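Local coordinates for flagellar protein FliL (Vibrio alginolyticus, PDB 6AHP) that probably assists the bacterial flagellar motor from the periplasm as a stomatin-like protein, at residues Ala8-Pro13 against Glu41-Ala46; Glu84-Ala89 against Glu100-Thr105; Asp67-Pro72 against Val76-Arg81. All blocks are in the same frame, centred on the assembly; numbering follows the deposited sequence.

Contact 1 of 3, residues Ala8-Pro13 against Glu41-Ala46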
ATOM      1  N   ALA A   8      -5.738  18.788  12.658  1.00 28.48           N
ATOM      2  CA  ALA A   8      -6.087  18.994  11.262  1.00 25.03           C
ATOM      3  C   ALA A   8      -6.392  17.639  10.645  1.00 23.68           C
ATOM      4  O   ALA A   8      -6.034  16.592  11.192  1.00 27.88           O
ATOM      5  CB  ALA A   8      -4.967  19.719  10.491  1.00 29.09           C
ATOM      6  N   TYR A   9      -7.062  17.658   9.499  1.00 26.02           N
ATOM      7  CA  TYR A   9      -7.502  16.447   8.817  1.00 21.86           C
ATOM      8  C   TYR A   9      -6.921  16.442   7.415  1.00 24.80           C
ATOM      9  O   TYR A   9      -7.010  17.437   6.689  1.00 27.50           O
ATOM     10  CB  TYR A   9      -9.056  16.349   8.763  1.00 25.61           C
ATOM     11  CG  TYR A   9      -9.629  16.367  10.152  1.00 24.48           C
ATOM     12  CD1 TYR A   9      -9.630  15.226  10.930  1.00 20.52           C
ATOM     13  CD2 TYR A   9     -10.093  17.538  10.706  1.00 22.45           C
ATOM     14  CE1 TYR A   9     -10.096  15.257  12.230  1.00 24.20           C
ATOM     15  CE2 TYR A   9     -10.574  17.577  11.995  1.00 22.49           C
ATOM     16  CZ  TYR A   9     -10.557  16.453  12.755  1.00 24.14           C
ATOM     17  OH  TYR A   9     -11.026  16.508  14.042  1.00 24.93           O
ATOM     18  N   VAL A  10      -6.314  15.328   7.052  1.00 23.65           N
ATOM     19  CA  VAL A  10      -5.719  15.129   5.747  1.00 21.56           C
ATOM     20  C   VAL A  10      -6.629  14.160   5.025  1.00 24.26           C
ATOM     21  O   VAL A  10      -6.739  12.988   5.415  1.00 23.97           O
ATOM     22  CB  VAL A  10      -4.288  14.575   5.848  1.00 26.68           C
ATOM     23  CG1 VAL A  10      -3.814  14.077   4.477  1.00 31.91           C
ATOM     24  CG2 VAL A  10      -3.335  15.618   6.422  1.00 24.38           C
ATOM     25  N   ASN A  11      -7.287  14.651   3.987  1.00 30.99           N
ATOM     26  CA  ASN A  11      -8.230  13.836   3.239  1.00 32.87           C
ATOM     27  C   ASN A  11      -7.491  12.865   2.339  1.00 35.68           C
ATOM     28  O   ASN A  11      -6.571  13.253   1.620  1.00 34.01           O
ATOM     29  CB  ASN A  11      -9.144  14.707   2.388  1.00 32.60           C
ATOM     30  CG  ASN A  11     -10.182  13.884   1.665  1.00 41.37           C
ATOM     31  OD1 ASN A  11     -10.858  13.049   2.272  1.00 40.80           O
ATOM     32  ND2 ASN A  11     -10.290  14.085   0.355  1.00 46.09           N
ATOM     33  N   LEU A  12      -7.907  11.608   2.371  1.00 38.93           N
ATOM     34  CA  LEU A  12      -7.421  10.607   1.436  1.00 36.51           C
ATOM     35  C   LEU A  12      -8.500  10.448   0.376  1.00 39.57           C
ATOM     36  O   LEU A  12      -9.471   9.703   0.591  1.00 39.87           O
ATOM     37  CB  LEU A  12      -7.152   9.280   2.147  1.00 35.36           C
ATOM     38  CG  LEU A  12      -5.933   9.255   3.064  1.00 37.34           C
ATOM     39  CD1 LEU A  12      -5.682   7.851   3.480  1.00 32.01           C
ATOM     40  CD2 LEU A  12      -4.690   9.803   2.352  1.00 36.82           C
ATOM     41  N   PRO A  13      -8.391  11.128  -0.766  1.00 40.73           N
ATOM     42  CA  PRO A  13      -9.571  11.287  -1.640  1.00 45.07           C
ATOM     43  C   PRO A  13     -10.105   9.990  -2.230  1.00 44.68           C
ATOM     44  O   PRO A  13     -11.324   9.851  -2.376  1.00 46.59           O
ATOM     45  CB  PRO A  13      -9.065  12.240  -2.735  1.00 44.80           C
ATOM     46  CG  PRO A  13      -7.811  12.883  -2.161  1.00 46.85           C
ATOM     47  CD  PRO A  13      -7.210  11.860  -1.265  1.00 37.76           C
ATOM     48  N   GLU A  41       3.629  20.379  11.015  1.00 23.00           N
ATOM     49  CA  GLU A  41       4.707  19.522  10.518  1.00 30.80           C
ATOM     50  C   GLU A  41       4.211  18.096  10.293  1.00 30.80           C
ATOM     51  O   GLU A  41       4.586  17.446   9.305  1.00 24.68           O
ATOM     52  CB  GLU A  41       5.898  19.506  11.467  1.00 31.21           C
ATOM     53  CG  GLU A  41       7.106  18.762  10.816  1.00 41.16           C
ATOM     54  CD  GLU A  41       8.142  18.213  11.792  1.00 49.99           C
ATOM     55  OE1 GLU A  41       8.231  18.710  12.939  1.00 49.25           O
ATOM     56  OE2 GLU A  41       8.875  17.272  11.395  1.00 54.24           O
ATOM     57  N   ASN A  42       3.373  17.588  11.207  1.00 21.95           N
ATOM     58  CA  ASN A  42       2.773  16.277  10.974  1.00 23.17           C
ATOM     59  C   ASN A  42       1.856  16.292   9.756  1.00 23.22           C
ATOM     60  O   ASN A  42       1.789  15.302   9.012  1.00 23.88           O
ATOM     61  CB  ASN A  42       2.030  15.801  12.233  1.00 20.79           C
ATOM     62  CG  ASN A  42       2.991  15.307  13.325  1.00 29.23           C
ATOM     63  OD1 ASN A  42       4.032  14.723  13.016  1.00 28.84           O
ATOM     64  ND2 ASN A  42       2.648  15.531  14.602  1.00 24.59           N
ATOM     65  N   GLU A  43       1.169  17.408   9.505  1.00 25.52           N
ATOM     66  CA  GLU A  43       0.287  17.469   8.347  1.00 27.21           C
ATOM     67  C   GLU A  43       1.091  17.416   7.053  1.00 26.17           C
ATOM     68  O   GLU A  43       0.767  16.654   6.133  1.00 26.00           O
ATOM     69  CB  GLU A  43      -0.600  18.725   8.379  1.00 26.61           C
ATOM     70  CG  GLU A  43      -1.556  18.764   7.175  1.00 31.81           C
ATOM     71  CD  GLU A  43      -2.396  20.051   7.078  1.00 38.31           C
ATOM     72  OE1 GLU A  43      -2.516  20.770   8.099  1.00 35.94           O
ATOM     73  OE2 GLU A  43      -2.945  20.337   5.982  1.00 35.96           O
ATOM     74  N   GLU A  44       2.163  18.194   6.969  1.00 28.23           N
ATOM     75  CA  GLU A  44       2.956  18.168   5.746  1.00 27.35           C
ATOM     76  C   GLU A  44       3.612  16.800   5.548  1.00 23.44           C
ATOM     77  O   GLU A  44       3.655  16.284   4.422  1.00 30.86           O
ATOM     78  CB  GLU A  44       3.965  19.318   5.773  1.00 34.03           C
ATOM     79  CG  GLU A  44       5.225  19.080   6.548  1.00 35.74           C
ATOM     80  CD  GLU A  44       6.381  19.939   6.014  1.00 52.11           C
ATOM     81  OE1 GLU A  44       6.129  20.739   5.085  1.00 51.95           O
ATOM     82  OE2 GLU A  44       7.527  19.809   6.516  1.00 58.50           O
ATOM     83  N   LEU A  45       4.044  16.156   6.634  1.00 25.57           N
ATOM     84  CA  LEU A  45       4.548  14.784   6.541  1.00 24.32           C
ATOM     85  C   LEU A  45       3.481  13.810   6.053  1.00 26.47           C
ATOM     86  O   LEU A  45       3.765  12.939   5.223  1.00 24.56           O
ATOM     87  CB  LEU A  45       5.079  14.322   7.890  1.00 24.50           C
ATOM     88  CG  LEU A  45       6.407  14.977   8.277  1.00 28.80           C
ATOM     89  CD1 LEU A  45       6.778  14.610   9.698  1.00 28.63           C
ATOM     90  CD2 LEU A  45       7.506  14.542   7.264  1.00 33.55           C
ATOM     91  N   ALA A  46       2.258  13.898   6.596  1.00 21.34           N
ATOM     92  CA  ALA A  46       1.199  12.978   6.177  1.00 22.26           C
ATOM     93  C   ALA A  46       0.897  13.129   4.693  1.00 26.05           C
ATOM     94  O   ALA A  46       0.621  12.140   3.996  1.00 23.55           O
ATOM     95  CB  ALA A  46      -0.075  13.225   6.999  1.00 22.68           C
TER
HETATM   96  O   HOH W   1      -6.253  20.569   5.622  1.00 54.21           O
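V10 meets helix 40-48 through a single methyl, CG2, which reaches both E43 and A46. The closer of the two contacts is with the side-chain carbon of E43, where V10 CG2 lies 3.7 Å from E43 CG. On its other partner, V10 CG2 sits 4.1 Å from A46 CB, an apolar contact between two buried residues. The valine torsion explains the choice of branch: CG1 is anti to the backbone N (chi1 167°), which puts CG2 anti to the carbonyl carbon and leaves it as the methyl in touch with the helix.

The two segments run almost parallel, 6° apart, with their axes 9.1 Å from each other. This agrees with the topology: strands 7-21 and 26-38 are antiparallel neighbours, V10 and A8 bonding through their backbones to L35 and V37, and helix 40-48 turns back after the second strand to run alongside the first, an outermost strand of the three-stranded antiparallel sheet. V98, in the loop before the last strand, packs on A46 as well.

Toward the A8 end the contact becomes more polar and more open, A8 and E43 being partly exposed where V10 and A46 are buried. E43 is extended, and its OE1 comes 3.6 Å from A8 CB, a contact of carboxylate oxygen with a methyl. E43 OE2 has its main partner in R47, a salt bridge one turn further along the helix. A water adds two weak bonds, donating to E43 OE2 at 3.3 Å and to the backbone O of Y9 at 3.4 Å, and thus bridges carboxylate and strand only loosely.

Contact 2 of 3, residues Glu84-Ala89 against Glu100-Thr105; sequences EDIKAA and EKVLFT
K87 reaches from helix 72-94 to segment 100-105 and donates a hydrogen bond from NZ to the backbone O of E100, at 3.0 Å. The approach is bent: the C=O...N angle is 135°, and the nitrogen stands 43° out of the carbonyl plane, above it and not on a lone pair. The adjoining methylene follows, with K87 CE 3.2 Å from E100 O. K87 CG is anti to the carbonyl carbon (chi1 -76°) and the chain is extended beyond it, which carries the ammonium across the gap at full length.

The second point of contact is apolar and loose, I86 CD1 lying 4.3 Å from V102 CB.

Around these, E84 lies one turn earlier in the helix and forms a long salt bridge, E84 OE2 to K87 NZ at 3.9 Å. E100 OE1 stays 6.5 Å from K87 NZ, and the carboxylate has its partner in R38; the lysine's bond is to the backbone O. S83 OG bonds to the backbone N of V102, a further tie between helix and strand.

E100 and K101 both lie opposite M36 of the adjoining strand 26-38, a classic beta bulge in the last strand. I86 also packs on I53, S56 and L57 of helix 50-62, while V102 touches A82 of helix 72-94 and A33 of strand 26-38, placing the contact between the helical layer and the sheet.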
ATOM      1  N   GLU A  84      -2.317   1.735  13.746  1.00 21.93           N
ATOM      2  CA  GLU A  84      -1.047   1.230  14.199  1.00 24.08           C
ATOM      3  C   GLU A  84      -0.121   0.846  13.043  1.00 24.60           C
ATOM      4  O   GLU A  84       1.017   1.146  13.074  1.00 21.68           O
ATOM      5  CB  GLU A  84      -1.189   0.114  15.218  1.00 28.06           C
ATOM      6  CG  GLU A  84      -1.512   0.550  16.653  1.00 32.69           C
ATOM      7  CD  GLU A  84      -0.723   1.754  17.194  1.00 38.97           C
ATOM      8  OE1 GLU A  84       0.498   1.820  17.149  1.00 36.09           O
ATOM      9  OE2 GLU A  84      -1.347   2.659  17.711  1.00 46.26           O
ATOM     10  N   ASP A  85      -0.650   0.257  11.999  1.00 20.27           N
ATOM     11  CA  ASP A  85       0.211  -0.115  10.868  1.00 21.10           C
ATOM     12  C   ASP A  85       0.804   1.120  10.201  1.00 18.19           C
ATOM     13  O   ASP A  85       1.983   1.117   9.834  1.00 21.87           O
ATOM     14  CB  ASP A  85      -0.552  -0.955   9.840  1.00 18.55           C
ATOM     15  CG  ASP A  85      -0.809  -2.406  10.321  1.00 30.89           C
ATOM     16  OD1 ASP A  85      -0.137  -2.868  11.265  1.00 31.32           O
ATOM     17  OD2 ASP A  85      -1.706  -3.089   9.752  1.00 32.57           O
ATOM     18  N   ILE A  86       0.009   2.202  10.061  1.00 16.93           N
ATOM     19  CA  ILE A  86       0.531   3.451   9.483  1.00 19.38           C
ATOM     20  C   ILE A  86       1.627   4.031  10.368  1.00 19.91           C
ATOM     21  O   ILE A  86       2.683   4.464   9.893  1.00 23.39           O
ATOM     22  CB  ILE A  86      -0.600   4.482   9.279  1.00 22.18           C
ATOM     23  CG1 ILE A  86      -1.535   4.071   8.150  1.00 21.46           C
ATOM     24  CG2 ILE A  86      -0.013   5.904   9.004  1.00 19.07           C
ATOM     25  CD1 ILE A  86      -2.920   4.753   8.219  1.00 19.36           C
ATOM     26  N   LYS A  87       1.374   4.090  11.669  1.00 19.62           N
ATOM     27  CA  LYS A  87       2.367   4.663  12.560  1.00 24.89           C
ATOM     28  C   LYS A  87       3.664   3.859  12.500  1.00 25.55           C
ATOM     29  O   LYS A  87       4.758   4.436  12.415  1.00 24.59           O
ATOM     30  CB  LYS A  87       1.811   4.719  13.976  1.00 21.46           C
ATOM     31  CG  LYS A  87       0.801   5.828  14.210  1.00 23.39           C
ATOM     32  CD  LYS A  87       0.202   5.726  15.634  1.00 27.31           C
ATOM     33  CE  LYS A  87      -1.029   6.612  15.744  1.00 26.95           C
ATOM     34  NZ  LYS A  87      -1.672   6.465  17.085  1.00 31.86           N
ATOM     35  N   ALA A  88       3.547   2.522  12.448  1.00 22.10           N
ATOM     36  CA  ALA A  88       4.730   1.667  12.370  1.00 24.63           C
ATOM     37  C   ALA A  88       5.487   1.882  11.059  1.00 25.08           C
ATOM     38  O   ALA A  88       6.715   2.012  11.068  1.00 24.08           O
ATOM     39  CB  ALA A  88       4.318   0.196  12.556  1.00 26.59           C
ATOM     40  N   ALA A  89       4.763   1.985   9.926  1.00 21.78           N
ATOM     41  CA  ALA A  89       5.398   2.314   8.641  1.00 23.90           C
ATOM     42  C   ALA A  89       6.116   3.665   8.670  1.00 27.68           C
ATOM     43  O   ALA A  89       7.222   3.809   8.129  1.00 26.50           O
ATOM     44  CB  ALA A  89       4.365   2.325   7.509  1.00 25.58           C
ATOM     45  N   GLU A 100      -2.268  10.907  14.251  1.00 22.73           N
ATOM     46  CA  GLU A 100      -3.054  10.577  15.427  1.00 24.75           C
ATOM     47  C   GLU A 100      -3.771   9.243  15.271  1.00 25.64           C
ATOM     48  O   GLU A 100      -3.709   8.398  16.165  1.00 24.88           O
ATOM     49  CB  GLU A 100      -4.071  11.688  15.706  1.00 27.51           C
ATOM     50  CG  GLU A 100      -3.425  12.968  16.157  1.00 35.31           C
ATOM     51  CD  GLU A 100      -3.142  12.987  17.661  1.00 54.66           C
ATOM     52  OE1 GLU A 100      -1.936  12.921  18.042  1.00 53.12           O
ATOM     53  OE2 GLU A 100      -4.129  13.066  18.445  1.00 50.90           O
ATOM     54  N   LYS A 101      -4.594   9.209  14.220  1.00 24.44           N
ATOM     55  CA  LYS A 101      -5.413   8.038  13.944  1.00 24.69           C
ATOM     56  C   LYS A 101      -5.995   8.221  12.555  1.00 24.40           C
ATOM     57  O   LYS A 101      -6.020   9.332  12.021  1.00 21.88           O
ATOM     58  CB  LYS A 101      -6.534   7.865  14.992  1.00 30.07           C
ATOM     59  CG  LYS A 101      -7.331   9.165  15.243  1.00 27.88           C
ATOM     60  CD  LYS A 101      -8.717   8.920  15.829  1.00 33.01           C
ATOM     61  CE  LYS A 101      -8.706   8.894  17.338  1.00 39.99           C
ATOM     62  NZ  LYS A 101      -8.108  10.105  17.986  1.00 42.40           N
ATOM     63  N   VAL A 102      -6.433   7.110  11.949  1.00 23.44           N
ATOM     64  CA  VAL A 102      -7.161   7.208  10.692  1.00 24.81           C
ATOM     65  C   VAL A 102      -8.650   7.128  11.028  1.00 24.43           C
ATOM     66  O   VAL A 102      -9.065   6.500  12.003  1.00 23.88           O
ATOM     67  CB  VAL A 102      -6.723   6.128   9.659  1.00 29.52           C
ATOM     68  CG1 VAL A 102      -6.775   4.781  10.233  1.00 28.68           C
ATOM     69  CG2 VAL A 102      -7.580   6.176   8.389  1.00 29.71           C
ATOM     70  N   LEU A 103      -9.442   7.808  10.223  1.00 25.02           N
ATOM     71  CA  LEU A 103     -10.884   7.941  10.382  1.00 30.12           C
ATOM     72  C   LEU A 103     -11.539   7.267   9.186  1.00 31.46           C
ATOM     73  O   LEU A 103     -11.106   7.481   8.051  1.00 28.83           O
ATOM     74  CB  LEU A 103     -11.296   9.428  10.426  1.00 25.48           C
ATOM     75  CG  LEU A 103     -10.684  10.351  11.466  1.00 27.28           C
ATOM     76  CD1 LEU A 103     -11.201  11.798  11.295  1.00 26.45           C
ATOM     77  CD2 LEU A 103     -11.011   9.819  12.829  1.00 28.99           C
ATOM     78  N   PHE A 104     -12.553   6.435   9.448  1.00 29.30           N
ATOM     79  CA  PHE A 104     -13.386   5.844   8.406  1.00 31.53           C
ATOM     80  C   PHE A 104     -14.703   6.627   8.392  1.00 32.10           C
ATOM     81  O   PHE A 104     -15.476   6.577   9.358  1.00 29.36           O
ATOM     82  CB  PHE A 104     -13.640   4.353   8.663  1.00 33.76           C
ATOM     83  CG  PHE A 104     -12.376   3.494   8.763  1.00 32.66           C
ATOM     84  CD1 PHE A 104     -11.148   3.965   8.351  1.00 33.90           C
ATOM     85  CD2 PHE A 104     -12.454   2.186   9.232  1.00 39.55           C
ATOM     86  CE1 PHE A 104     -10.002   3.172   8.434  1.00 31.68           C
ATOM     87  CE2 PHE A 104     -11.305   1.371   9.327  1.00 37.80           C
ATOM     88  CZ  PHE A 104     -10.084   1.869   8.935  1.00 39.02           C
ATOM     89  N   THR A 105     -14.938   7.326   7.313  1.00 29.67           N
ATOM     90  CA  THR A 105     -16.138   8.089   7.084  1.00 39.71           C
ATOM     91  C   THR A 105     -17.224   7.289   6.361  1.00 43.19           C
ATOM     92  O   THR A 105     -18.327   7.568   6.571  1.00 43.03           O
ATOM     93  CB  THR A 105     -15.924   9.428   6.384  1.00 38.91           C
ATOM     94  OG1 THR A 105     -15.333   9.236   5.128  1.00 39.59           O
ATOM     95  CG2 THR A 105     -15.064  10.319   7.206  1.00 34.09           C
TER

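Contact 3 of 3, residues Asp67-Pro72 against Val76-Arg81; sequences DQLRSP and VELRDR
The backbone O of P72 receives a weak hydrogen bond from V76 N, long at 3.5 Å but nearly straight, with an N-H...O angle of 174°. The same oxygen has V76 CG2 beside it at 3.7 Å, the methyl being placed there because CG1 takes the position anti to the backbone N. This i to i+4 pair belongs to the first turn of helix 72-94; further along, D80 N to V76 O has shortened to 2.9 Å, as in a regular helix.

Apart from the backbone bond, the side chains meet at Q68. Its chain is extended, and it crosses E77 at about a right angle, with amide and carboxylate planes 66° apart. The amide is probably turned over in the model, which makes the details of the polar approach to E77 doubtful. Against L78 the same side chain runs at a slant.

The two segments form a tight corner between two helices, with S71 between them: the short helix 66-70 is weakly bonded, S71 N to D67 O measuring 3.4 Å, and the chain passes through S71 at the N-cap position into helix 72-94. The S71 side chain makes no capping bond there. R75, in the first turn of the longer helix, reaches back to bond the backbone O of L69, and T65 OG1 accepts a bond from Q68 N.

Beneath the corner lies its hydrophobic side. L69 starts out facing away from the longer helix, yet its end swings back until L69 CD2 is 3.9 Å from L78 CD2. Both leucines are buried, and both pack on F107 of strand 101-109; L69 also touches I109, and L78 touches A64 in the loop before the short helix.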
ATOM      1  N   ASP A  67     -15.699 -12.278   8.280  1.00 58.84           N
ATOM      2  CA  ASP A  67     -16.323 -12.401   9.595  1.00 61.55           C
ATOM      3  C   ASP A  67     -15.956 -11.214  10.487  1.00 59.40           C
ATOM      4  O   ASP A  67     -16.813 -10.699  11.216  1.00 62.87           O
ATOM      5  CB  ASP A  67     -15.954 -13.742  10.254  1.00 57.24           C
ATOM      6  CG  ASP A  67     -16.946 -14.886   9.894  1.00 56.32           C
ATOM      7  OD1 ASP A  67     -18.169 -14.638   9.830  1.00 52.57           O
ATOM      8  OD2 ASP A  67     -16.507 -16.037   9.664  1.00 52.22           O
ATOM      9  N   GLN A  68     -14.729 -10.732  10.420  1.00 52.25           N
ATOM     10  CA  GLN A  68     -14.338  -9.529  11.196  1.00 58.99           C
ATOM     11  C   GLN A  68     -14.956  -8.191  10.730  1.00 58.72           C
ATOM     12  O   GLN A  68     -14.890  -7.210  11.440  1.00 59.72           O
ATOM     13  CB  GLN A  68     -12.789  -9.410  11.395  1.00 56.24           C
ATOM     14  CG  GLN A  68     -12.270  -8.050  11.904  1.00 54.98           C
ATOM     15  CD  GLN A  68     -10.820  -7.960  12.291  1.00 59.78           C
ATOM     16  OE1 GLN A  68     -10.520  -7.650  13.416  1.00 60.94           O
ATOM     17  NE2 GLN A  68      -9.920  -8.133  11.331  1.00 55.20           N
ATOM     18  N   LEU A  69     -15.478  -8.137   9.530  1.00 59.44           N
ATOM     19  CA  LEU A  69     -16.182  -6.978   9.085  1.00 59.45           C
ATOM     20  C   LEU A  69     -17.588  -7.045   9.628  1.00 64.69           C
ATOM     21  O   LEU A  69     -18.197  -6.042   9.940  1.00 64.18           O
ATOM     22  CB  LEU A  69     -16.213  -6.968   7.604  1.00 62.12           C
ATOM     23  CG  LEU A  69     -14.812  -6.900   7.119  1.00 57.34           C
ATOM     24  CD1 LEU A  69     -14.739  -7.531   5.771  1.00 63.33           C
ATOM     25  CD2 LEU A  69     -14.336  -5.490   7.088  1.00 53.45           C
ATOM     26  N   ARG A  70     -18.125  -8.230   9.789  1.00 62.11           N
ATOM     27  CA  ARG A  70     -19.509  -8.255  10.251  1.00 62.05           C
ATOM     28  C   ARG A  70     -19.648  -8.053  11.759  1.00 63.26           C
ATOM     29  O   ARG A  70     -20.757  -7.783  12.237  1.00 66.12           O
ATOM     30  CB  ARG A  70     -20.175  -9.574   9.851  1.00 68.35           C
ATOM     31  CG  ARG A  70     -20.560  -9.663   8.380  1.00 68.50           C
ATOM     32  CD  ARG A  70     -22.018 -10.090   8.214  1.00 73.49           C
ATOM     33  NE  ARG A  70     -22.342 -10.422   6.828  1.00 82.80           N
ATOM     34  CZ  ARG A  70     -23.575 -10.442   6.324  1.00 80.63           C
ATOM     35  NH1 ARG A  70     -23.766 -10.759   5.050  1.00 81.39           N
ATOM     36  NH2 ARG A  70     -24.619 -10.142   7.087  1.00 81.38           N
ATOM     37  N   SER A  71     -18.558  -8.134  12.513  1.00 59.00           N
ATOM     38  CA  SER A  71     -18.571  -7.965  13.964  1.00 59.47           C
ATOM     39  C   SER A  71     -18.297  -6.505  14.331  1.00 60.14           C
ATOM     40  O   SER A  71     -17.295  -5.935  13.878  1.00 57.07           O
ATOM     41  CB  SER A  71     -17.529  -8.868  14.618  1.00 58.38           C
ATOM     42  OG  SER A  71     -17.902  -9.196  15.941  1.00 66.50           O
ATOM     43  N   PRO A  72     -19.158  -5.880  15.133  1.00 62.05           N
ATOM     44  CA  PRO A  72     -18.850  -4.518  15.598  1.00 56.17           C
ATOM     45  C   PRO A  72     -17.532  -4.428  16.338  1.00 55.37           C
ATOM     46  O   PRO A  72     -16.840  -3.399  16.245  1.00 52.50           O
ATOM     47  CB  PRO A  72     -20.044  -4.186  16.506  1.00 58.38           C
ATOM     48  CG  PRO A  72     -21.163  -5.016  15.963  1.00 61.69           C
ATOM     49  CD  PRO A  72     -20.524  -6.299  15.492  1.00 61.82           C
ATOM     50  N   VAL A  76     -13.912  -1.946  15.095  1.00 41.21           N
ATOM     51  CA  VAL A  76     -12.998  -1.172  15.930  1.00 41.66           C
ATOM     52  C   VAL A  76     -11.589  -1.738  15.818  1.00 36.71           C
ATOM     53  O   VAL A  76     -10.608  -1.001  15.674  1.00 36.15           O
ATOM     54  CB  VAL A  76     -13.486  -1.177  17.395  1.00 43.56           C
ATOM     55  CG1 VAL A  76     -12.490  -0.456  18.299  1.00 42.23           C
ATOM     56  CG2 VAL A  76     -14.871  -0.560  17.499  1.00 48.97           C
ATOM     57  N   GLU A  77     -11.478  -3.065  15.877  1.00 40.96           N
ATOM     58  CA  GLU A  77     -10.180  -3.721  15.822  1.00 40.38           C
ATOM     59  C   GLU A  77      -9.473  -3.430  14.497  1.00 35.56           C
ATOM     60  O   GLU A  77      -8.271  -3.157  14.472  1.00 28.74           O
ATOM     61  CB  GLU A  77     -10.386  -5.215  16.022  1.00 40.65           C
ATOM     62  CG  GLU A  77      -9.164  -5.956  16.470  1.00 49.99           C
ATOM     63  CD  GLU A  77      -9.068  -7.322  15.817  1.00 60.42           C
ATOM     64  OE1 GLU A  77      -9.795  -8.234  16.271  1.00 66.08           O
ATOM     65  OE2 GLU A  77      -8.273  -7.478  14.859  1.00 61.52           O
ATOM     66  N   LEU A  78     -10.223  -3.465  13.391  1.00 34.47           N
ATOM     67  CA  LEU A  78      -9.685  -3.112  12.081  1.00 33.83           C
ATOM     68  C   LEU A  78      -9.190  -1.665  12.034  1.00 32.89           C
ATOM     69  O   LEU A  78      -8.108  -1.387  11.507  1.00 29.47           O
ATOM     70  CB  LEU A  78     -10.744  -3.347  11.008  1.00 35.50           C
ATOM     71  CG  LEU A  78     -10.170  -3.505   9.595  1.00 37.62           C
ATOM     72  CD1 LEU A  78      -9.198  -4.667   9.498  1.00 39.58           C
ATOM     73  CD2 LEU A  78     -11.277  -3.599   8.562  1.00 35.50           C
ATOM     74  N   ARG A  79      -9.999  -0.727  12.545  1.00 32.39           N
ATOM     75  CA  ARG A  79      -9.595   0.674  12.576  1.00 37.45           C
ATOM     76  C   ARG A  79      -8.299   0.854  13.359  1.00 32.28           C
ATOM     77  O   ARG A  79      -7.378   1.529  12.888  1.00 29.33           O
ATOM     78  CB  ARG A  79     -10.704   1.540  13.191  1.00 40.56           C
ATOM     79  CG  ARG A  79     -12.087   1.416  12.546  1.00 46.89           C
ATOM     80  CD  ARG A  79     -13.044   2.573  12.932  1.00 49.74           C
ATOM     81  NE  ARG A  79     -13.427   2.557  14.346  1.00 48.49           N
ATOM     82  CZ  ARG A  79     -12.807   3.244  15.306  1.00 50.55           C
ATOM     83  NH1 ARG A  79     -13.223   3.163  16.570  1.00 54.14           N
ATOM     84  NH2 ARG A  79     -11.769   4.009  15.006  1.00 54.30           N
ATOM     85  N   ASP A  80      -8.218   0.264  14.566  1.00 29.80           N
ATOM     86  CA  ASP A  80      -7.020   0.410  15.397  1.00 30.66           C
ATOM     87  C   ASP A  80      -5.794  -0.207  14.742  1.00 28.89           C
ATOM     88  O   ASP A  80      -4.691   0.348  14.835  1.00 25.81           O
ATOM     89  CB  ASP A  80      -7.217  -0.237  16.771  1.00 35.27           C
ATOM     90  CG  ASP A  80      -8.200   0.521  17.643  1.00 45.94           C
ATOM     91  OD1 ASP A  80      -8.436   1.722  17.373  1.00 45.89           O
ATOM     92  OD2 ASP A  80      -8.748  -0.104  18.583  1.00 53.72           O
ATOM     93  N   ARG A  81      -5.948  -1.399  14.160  1.00 26.32           N
ATOM     94  CA  ARG A  81      -4.847  -2.003  13.408  1.00 30.04           C
ATOM     95  C   ARG A  81      -4.364  -1.086  12.290  1.00 23.55           C
ATOM     96  O   ARG A  81      -3.159  -0.926  12.091  1.00 27.07           O
ATOM     97  CB  ARG A  81      -5.276  -3.333  12.808  1.00 29.15           C
ATOM     98  CG  ARG A  81      -5.142  -4.461  13.768  1.00 45.48           C
ATOM     99  CD  ARG A  81      -3.693  -4.851  13.961  1.00 43.84           C
ATOM    100  NE  ARG A  81      -3.660  -6.220  14.465  1.00 46.97           N
ATOM    101  CZ  ARG A  81      -3.428  -7.290  13.711  1.00 50.82           C
ATOM    102  NH1 ARG A  81      -3.163  -7.159  12.409  1.00 48.03           N
ATOM    103  NH2 ARG A  81      -3.452  -8.493  14.270  1.00 57.25           N
TER

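From the N terminus, contact 1 closes the first and longest loop, taking in the hairpin of strands 7-21 and 26-38 before helix 40-48 returns to the first strand. Contact 3 closes a tight joint of three intervening residues, and contact 2 then brings the last strand back under helix 72-94. The three lie in series, neither nesting nor crossing. Contacts 2 and 3 share that helix and touch, F104 CE2 lying 3.3 Å from R79 CG. Contacts 1 and 2 reach the same sheet, where Y9 CE1 is 3.8 Å from L103 CD1. Contacts 1 and 3, their centres 24 Å apart, lie on opposite sides of the chain's centre.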